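Local coordinates for protein 2,3-dihydroxybenzoate-AMP ligase (Mycobacterium smegmatis, PDB 5KEI) that belongs to the ANL superfamily of AMP-binding enzymes, pairing a large N-terminal region with a smaller C-terminal domain, at residues A[282-287]-A[307-312]; A[474-479]-A[517-522]; A[481-486]-A[502-507]. All blocks are in the same frame, centred on the assembly; numbering follows the deposited sequence.

Contact 1 (A[282-287]-A[307-312])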
# COMPACT_ATOMS: atom_id res chain seq x y z
N PRO A 282 -18.11 -9.51 -2.32
CA PRO A 282 -17.49 -10.41 -1.34
C PRO A 282 -18.43 -10.71 -0.15
O PRO A 282 -17.99 -11.27 0.85
CB PRO A 282 -16.28 -9.61 -0.90
CG PRO A 282 -16.81 -8.24 -0.84
CD PRO A 282 -17.81 -8.11 -1.99
N SER A 283 -19.71 -10.35 -0.26
CA SER A 283 -20.70 -10.76 0.74
C SER A 283 -20.89 -12.29 0.70
O SER A 283 -20.72 -12.90 -0.35
CB SER A 283 -22.03 -10.05 0.49
OG SER A 283 -22.52 -10.36 -0.79
N PRO A 284 -21.23 -12.90 1.86
CA PRO A 284 -21.25 -14.36 2.03
C PRO A 284 -21.97 -15.14 0.92
O PRO A 284 -21.39 -16.07 0.34
CB PRO A 284 -21.99 -14.53 3.36
CG PRO A 284 -21.68 -13.32 4.11
CD PRO A 284 -21.61 -12.20 3.10
N GLU A 285 -23.21 -14.75 0.62
CA GLU A 285 -24.03 -15.48 -0.35
C GLU A 285 -23.39 -15.51 -1.74
O GLU A 285 -23.31 -16.57 -2.38
CB GLU A 285 -25.43 -14.85 -0.43
CG GLU A 285 -26.46 -15.71 -1.17
CD GLU A 285 -27.91 -15.29 -0.91
OE1 GLU A 285 -28.17 -14.08 -0.71
OE2 GLU A 285 -28.79 -16.19 -0.88
N ALA A 286 -22.92 -14.35 -2.20
CA ALA A 286 -22.27 -14.24 -3.50
C ALA A 286 -20.90 -14.91 -3.51
O ALA A 286 -20.53 -15.58 -4.49
CB ALA A 286 -22.14 -12.78 -3.90
N ALA A 287 -20.14 -14.76 -2.43
CA ALA A 287 -18.81 -15.35 -2.37
C ALA A 287 -18.87 -16.89 -2.27
O ALA A 287 -18.16 -17.57 -3.00
CB ALA A 287 -18.02 -14.77 -1.21
N LYS A 307 -15.20 -12.67 9.78
CA LYS A 307 -16.13 -13.00 10.85
C LYS A 307 -17.56 -13.09 10.33
O LYS A 307 -18.31 -13.99 10.69
CB LYS A 307 -16.04 -11.95 11.99
CG LYS A 307 -17.06 -12.17 13.09
CD LYS A 307 -16.67 -11.52 14.42
CE LYS A 307 -16.52 -10.01 14.35
NZ LYS A 307 -16.16 -9.41 15.69
N LEU A 308 -17.93 -12.16 9.45
CA LEU A 308 -19.24 -12.18 8.81
C LEU A 308 -19.46 -13.48 8.01
O LEU A 308 -20.51 -14.09 8.14
CB LEU A 308 -19.41 -10.95 7.91
CG LEU A 308 -20.75 -10.78 7.20
CD1 LEU A 308 -21.86 -10.53 8.19
CD2 LEU A 308 -20.71 -9.68 6.13
N TRP A 309 -18.47 -13.92 7.22
CA TRP A 309 -18.59 -15.18 6.46
C TRP A 309 -18.78 -16.38 7.36
O TRP A 309 -19.52 -17.30 7.02
CB TRP A 309 -17.36 -15.47 5.61
CG TRP A 309 -17.18 -14.67 4.38
CD1 TRP A 309 -17.76 -13.48 4.08
CD2 TRP A 309 -16.34 -15.01 3.27
NE1 TRP A 309 -17.33 -13.05 2.84
CE2 TRP A 309 -16.46 -13.98 2.33
CE3 TRP A 309 -15.50 -16.10 2.98
CZ2 TRP A 309 -15.77 -13.98 1.11
CZ3 TRP A 309 -14.83 -16.11 1.78
CH2 TRP A 309 -14.97 -15.06 0.85
N ALA A 310 -18.05 -16.40 8.46
CA ALA A 310 -18.07 -17.51 9.41
C ALA A 310 -19.47 -17.69 10.02
O ALA A 310 -20.01 -18.79 10.05
CB ALA A 310 -17.03 -17.28 10.51
N GLN A 311 -20.06 -16.59 10.48
CA GLN A 311 -21.39 -16.67 11.05
C GLN A 311 -22.45 -16.66 9.95
O GLN A 311 -23.60 -16.35 10.20
CB GLN A 311 -21.61 -15.52 12.04
CG GLN A 311 -21.60 -14.14 11.44
CD GLN A 311 -21.56 -13.04 12.48
OE1 GLN A 311 -21.02 -13.22 13.58
NE2 GLN A 311 -22.14 -11.89 12.14
N ALA A 312 -22.04 -17.01 8.74
CA ALA A 312 -22.96 -17.18 7.62
C ALA A 312 -23.12 -18.65 7.36
O ALA A 312 -24.09 -19.08 6.74
CB ALA A 312 -22.47 -16.46 6.38
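Two successive helices of the α/β layering around the large mixed sheet meet here: 284-294, which connects strand 275-278 to 298-301 in a β-α-β crossover, and 303-310, which follows 298-301. The first turn of the one lies against the last turn of the other, and P284 and W309 come closest in the backbone, their CA atoms 5.2 Å apart.

A single hydrogen bond crosses the gap. The indole NE1 of W309 donates to the carbonyl O of P282 over 2.8 Å, with the acceptor at the ring edge and almost in its plane. The N-H comes in nearly along the C=O axis (166° at the oxygen). CG of W309 stands anti to its own carbonyl carbon, a torsion that sends the indole over to the 282-287 side.

Everything else is apolar. The P284 ring wedges into the end of the facing helix: CB meets A312 CB at 3.6 Å, CG lies 3.9 Å from W309 CD1, and CD rests 4.0 Å from L308 CD2, with the leucine crossing the proline at about a right angle. The rest of the indole runs inward, where T299 and L301 of strand 298-301 and I291 pack on it. The closest apolar approach is on the six-membered ring, with the methyl CB of A287 set obliquely 3.3 Å from W309 CZ2.

Contact 2 (A[474-479]-A[517-522])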
# COMPACT_ATOMS: atom_id res chain seq x y z
N GLU A 474 -0.08 16.16 11.20
CA GLU A 474 -0.33 15.82 9.81
C GLU A 474 -1.12 16.94 9.11
O GLU A 474 -0.86 17.24 7.95
CB GLU A 474 -1.05 14.48 9.69
CG GLU A 474 -0.15 13.26 10.00
CD GLU A 474 1.01 13.11 9.03
OE1 GLU A 474 0.88 13.54 7.86
OE2 GLU A 474 2.07 12.57 9.44
N HIS A 475 -2.07 17.54 9.83
CA HIS A 475 -2.89 18.65 9.32
C HIS A 475 -2.06 19.88 9.00
O HIS A 475 -2.28 20.56 7.99
CB HIS A 475 -3.97 19.05 10.35
CG HIS A 475 -5.17 18.15 10.38
ND1 HIS A 475 -6.06 18.06 9.33
CD2 HIS A 475 -5.65 17.34 11.35
CE1 HIS A 475 -7.03 17.22 9.65
NE2 HIS A 475 -6.80 16.77 10.87
N LEU A 476 -1.13 20.20 9.89
CA LEU A 476 -0.29 21.39 9.76
C LEU A 476 0.65 21.24 8.58
O LEU A 476 0.91 22.20 7.87
CB LEU A 476 0.51 21.63 11.04
CG LEU A 476 -0.27 22.14 12.26
CD1 LEU A 476 0.66 22.28 13.44
CD2 LEU A 476 -0.98 23.47 11.97
N LEU A 477 1.15 20.01 8.39
CA LEU A 477 2.06 19.68 7.31
C LEU A 477 1.43 19.86 5.92
O LEU A 477 2.15 20.02 4.94
CB LEU A 477 2.57 18.24 7.47
CG LEU A 477 3.55 18.02 8.63
CD1 LEU A 477 3.66 16.55 8.99
CD2 LEU A 477 4.91 18.58 8.29
N THR A 478 0.10 19.86 5.82
CA THR A 478 -0.54 20.06 4.52
C THR A 478 -0.49 21.51 4.07
O THR A 478 -0.93 21.83 2.97
CB THR A 478 -2.01 19.61 4.51
OG1 THR A 478 -2.82 20.54 5.24
CG2 THR A 478 -2.15 18.18 5.06
N HIS A 479 0.02 22.38 4.94
CA HIS A 479 0.32 23.76 4.58
C HIS A 479 1.65 23.81 3.82
O HIS A 479 2.65 23.20 4.25
CB HIS A 479 0.37 24.62 5.84
CG HIS A 479 0.22 26.09 5.61
ND1 HIS A 479 1.19 26.86 5.01
CD2 HIS A 479 -0.78 26.94 5.95
CE1 HIS A 479 0.79 28.12 4.96
NE2 HIS A 479 -0.40 28.20 5.53
N ALA A 517 -6.62 29.35 10.55
CA ALA A 517 -7.54 29.36 9.42
C ALA A 517 -7.39 28.09 8.56
O ALA A 517 -8.38 27.51 8.11
CB ALA A 517 -7.31 30.60 8.57
N HIS A 518 -6.15 27.68 8.33
CA HIS A 518 -5.86 26.47 7.56
C HIS A 518 -6.41 25.23 8.24
O HIS A 518 -6.93 24.33 7.59
CB HIS A 518 -4.35 26.32 7.34
CG HIS A 518 -3.95 25.05 6.64
ND1 HIS A 518 -3.86 24.96 5.27
CD2 HIS A 518 -3.63 23.83 7.13
CE1 HIS A 518 -3.49 23.73 4.94
NE2 HIS A 518 -3.35 23.03 6.05
N LEU A 519 -6.28 25.19 9.57
CA LEU A 519 -6.81 24.06 10.33
C LEU A 519 -8.34 23.97 10.29
O LEU A 519 -8.89 22.87 10.31
CB LEU A 519 -6.35 24.12 11.78
CG LEU A 519 -4.84 23.95 11.91
CD1 LEU A 519 -4.46 23.83 13.36
CD2 LEU A 519 -4.38 22.74 11.11
N GLU A 520 -9.01 25.12 10.25
CA GLU A 520 -10.47 25.15 10.27
C GLU A 520 -11.07 24.69 8.93
O GLU A 520 -12.05 23.95 8.90
CB GLU A 520 -10.96 26.56 10.62
CG GLU A 520 -12.47 26.71 10.53
CD GLU A 520 -12.90 28.16 10.67
OE1 GLU A 520 -12.07 29.05 10.40
OE2 GLU A 520 -14.07 28.40 11.04
N GLN A 521 -10.47 25.15 7.84
CA GLN A 521 -10.85 24.72 6.49
C GLN A 521 -10.71 23.20 6.31
O GLN A 521 -11.40 22.61 5.48
CB GLN A 521 -10.01 25.44 5.44
CG GLN A 521 -10.22 26.96 5.39
CD GLN A 521 -11.64 27.35 4.98
OE1 GLN A 521 -12.49 27.66 5.83
NE2 GLN A 521 -11.91 27.35 3.67
N ARG A 522 -9.82 22.58 7.09
CA ARG A 522 -9.61 21.13 7.02
C ARG A 522 -10.50 20.37 8.01
O ARG A 522 -10.48 19.15 8.05
CB ARG A 522 -8.13 20.79 7.28
CG ARG A 522 -7.15 21.43 6.28
CD ARG A 522 -5.75 20.86 6.44
NE ARG A 522 -5.78 19.40 6.49
CZ ARG A 522 -5.80 18.63 5.41
NH1 ARG A 522 -5.79 19.20 4.21
NH2 ARG A 522 -5.83 17.31 5.52
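In the C-terminal domain, the C-terminal part of helix 469-477 and the turn that follows pack on the end of helix 512-521, and three histidines with one arginine make most of the join.

The polar part centres on T478. Its OG1 lies between the backbone N and the carbonyl carbon (chi1 73°), from where it donates back to the O of H475 at 2.8 Å. The same OG1 accepts from NE2 of H518, 2.7 Å away and nearly in the imidazole plane. H518 NE2 also makes a weak bond to H475 O, so that carbonyl, which takes T478 N as well, is gripped from several directions. Alongside, R522 NE donates to H475 ND1 over 3.2 Å, an almost straight bond (172°) lying in the planes of both ring and guanidinium, although these planes are turned 57° to each other.

Apolar and ring contacts add to this. H479 lays its CB over the H518 ring in a CH-pi contact, 4.1 Å from the centroid, and turns its ring edge to the same face in a T-shaped pair. CG of R522 covers the opposite face, near the rim. CG2 of T478 lies over the centre of one face of the R522 guanidinium, and L476 CD2 meets L519 CD2 at 3.6 Å.

The bonding suggests where protons sit: H475 accepts at ND1, consistent with a neutral ring whose NE2 makes a weak hydrogen bond to D471. The arginine would probably disfavour a second proton, D471 partly offsetting it; H518 donates through NE2, its charge unsettled.

Contact 3 (A[481-486]-A[502-507])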
# COMPACT_ATOMS: atom_id res chain seq x y z
N SER A 481 3.70 26.14 3.59
CA SER A 481 4.74 26.85 4.33
C SER A 481 5.32 26.02 5.47
O SER A 481 6.41 26.31 5.95
CB SER A 481 4.20 28.18 4.87
OG SER A 481 3.92 29.09 3.81
N VAL A 482 4.59 24.99 5.90
CA VAL A 482 5.08 24.11 6.95
C VAL A 482 5.86 22.92 6.36
O VAL A 482 5.28 22.00 5.74
CB VAL A 482 3.94 23.58 7.83
CG1 VAL A 482 4.50 22.74 8.97
CG2 VAL A 482 3.10 24.72 8.36
N TRP A 483 7.17 22.95 6.56
CA TRP A 483 8.03 21.86 6.13
C TRP A 483 7.94 20.69 7.10
O TRP A 483 7.51 19.62 6.71
CB TRP A 483 9.49 22.32 6.02
CG TRP A 483 10.38 21.21 5.50
CD1 TRP A 483 11.25 20.45 6.23
CD2 TRP A 483 10.45 20.73 4.16
NE1 TRP A 483 11.87 19.53 5.42
CE2 TRP A 483 11.40 19.69 4.13
CE3 TRP A 483 9.82 21.09 2.96
CZ2 TRP A 483 11.74 19.00 2.96
CZ3 TRP A 483 10.16 20.41 1.80
CH2 TRP A 483 11.10 19.37 1.81
N ALA A 484 8.37 20.91 8.35
CA ALA A 484 8.24 19.94 9.44
C ALA A 484 7.40 20.56 10.57
O ALA A 484 7.33 21.78 10.69
CB ALA A 484 9.61 19.54 9.96
N ALA A 485 6.74 19.74 11.38
CA ALA A 485 5.91 20.25 12.48
C ALA A 485 5.97 19.34 13.70
O ALA A 485 6.08 18.13 13.56
CB ALA A 485 4.47 20.41 12.03
N ALA A 486 5.90 19.94 14.88
CA ALA A 486 5.80 19.17 16.12
C ALA A 486 4.80 19.80 17.10
O ALA A 486 4.97 20.94 17.53
CB ALA A 486 7.17 19.03 16.78
N VAL A 502 5.61 23.72 17.26
CA VAL A 502 6.97 24.03 16.86
C VAL A 502 7.14 23.65 15.39
O VAL A 502 7.08 22.48 15.02
CB VAL A 502 7.99 23.28 17.75
CG1 VAL A 502 9.38 23.81 17.48
CG2 VAL A 502 7.62 23.46 19.20
N VAL A 503 7.37 24.65 14.55
CA VAL A 503 7.32 24.46 13.11
C VAL A 503 8.63 24.86 12.41
O VAL A 503 9.25 25.87 12.76
CB VAL A 503 6.16 25.30 12.52
CG1 VAL A 503 6.22 25.36 10.98
CG2 VAL A 503 4.82 24.77 13.01
N VAL A 504 9.06 24.06 11.43
CA VAL A 504 10.10 24.48 10.49
C VAL A 504 9.44 25.00 9.22
O VAL A 504 8.81 24.23 8.49
CB VAL A 504 11.05 23.34 10.14
CG1 VAL A 504 12.05 23.79 9.06
CG2 VAL A 504 11.76 22.85 11.38
N PHE A 505 9.58 26.29 8.96
CA PHE A 505 8.92 26.91 7.82
C PHE A 505 9.69 26.74 6.53
O PHE A 505 10.92 26.62 6.52
CB PHE A 505 8.70 28.41 8.04
CG PHE A 505 7.58 28.72 8.98
CD1 PHE A 505 6.27 28.52 8.60
CD2 PHE A 505 7.84 29.25 10.24
CE1 PHE A 505 5.23 28.83 9.46
CE2 PHE A 505 6.81 29.56 11.10
CZ PHE A 505 5.50 29.35 10.71
N ASN A 506 8.94 26.76 5.43
CA ASN A 506 9.53 26.65 4.11
C ASN A 506 10.03 27.99 3.59
O ASN A 506 11.24 28.25 3.54
CB ASN A 506 8.51 26.08 3.14
CG ASN A 506 9.08 25.00 2.29
OD1 ASN A 506 10.29 24.96 2.05
ND2 ASN A 506 8.23 24.11 1.83
N GLY A 507 9.10 28.84 3.19
CA GLY A 507 9.42 30.21 2.84
C GLY A 507 9.27 31.10 4.06
O GLY A 507 9.64 30.70 5.17
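Strands 482-492 and 498-505 run antiparallel, and their ladder slips by one residue where W483 and A484 both face V504. At this slip V504 O accepts from W483 N at 2.8 Å and, weakly, from A484 N at 3.4 Å. On one flank A486 and V502 bond each other through both backbone N-H groups; on the other, N506 N reaches S481 O at 2.6 Å, coming from above the carbonyl plane.

V482, A485, V503 and F505 share one face of the sheet. CG1 of V482, anti to its backbone N, crosses V503 at about a right angle and meets its CG1 at 3.7 Å. That same V503 methyl stands over the centre of the F505 ring, and L533 packs on both V503 and F505. The other face carries A484, A486, V502 and V504, with A484 CB 4.1 Å from V504 CB.

At the corner formed by W483 and A484 the indole lies against helix 419-425, its NE1 bonded to E423. N506 ND2, bonded to P480 O, sits at the ring edge, 3.6 Å from W483 CE3. The whole is a β-hairpin with a classic β-bulge, supplying the outer and middle strands of the C-terminal domain's sheet.

In the fold
Contact 1 stands apart, in the large AMP-binding region, its centre about 48 Å from that of contact 3 and on the other side of the chain's centre. Contacts 2 and 3 share the C-terminal domain, their centres about 12 Å apart, and touch: L477 CD2 packs against W483 O, and H479 ND1 bonds to S481 N. Helix 469-477 leads into strand 482-492, and strand 498-505 into helix 512-521, so the two contacts join the same two helix-strand units. All three are partly buried, yet differently held: contact 1 by apolar packing round P284 and one indole hydrogen bond to a backbone carbonyl, contact 2 by imidazole and guanidinium bonding, contact 3 by backbone pairing, with alanines, valines and a phenylalanine on its faces.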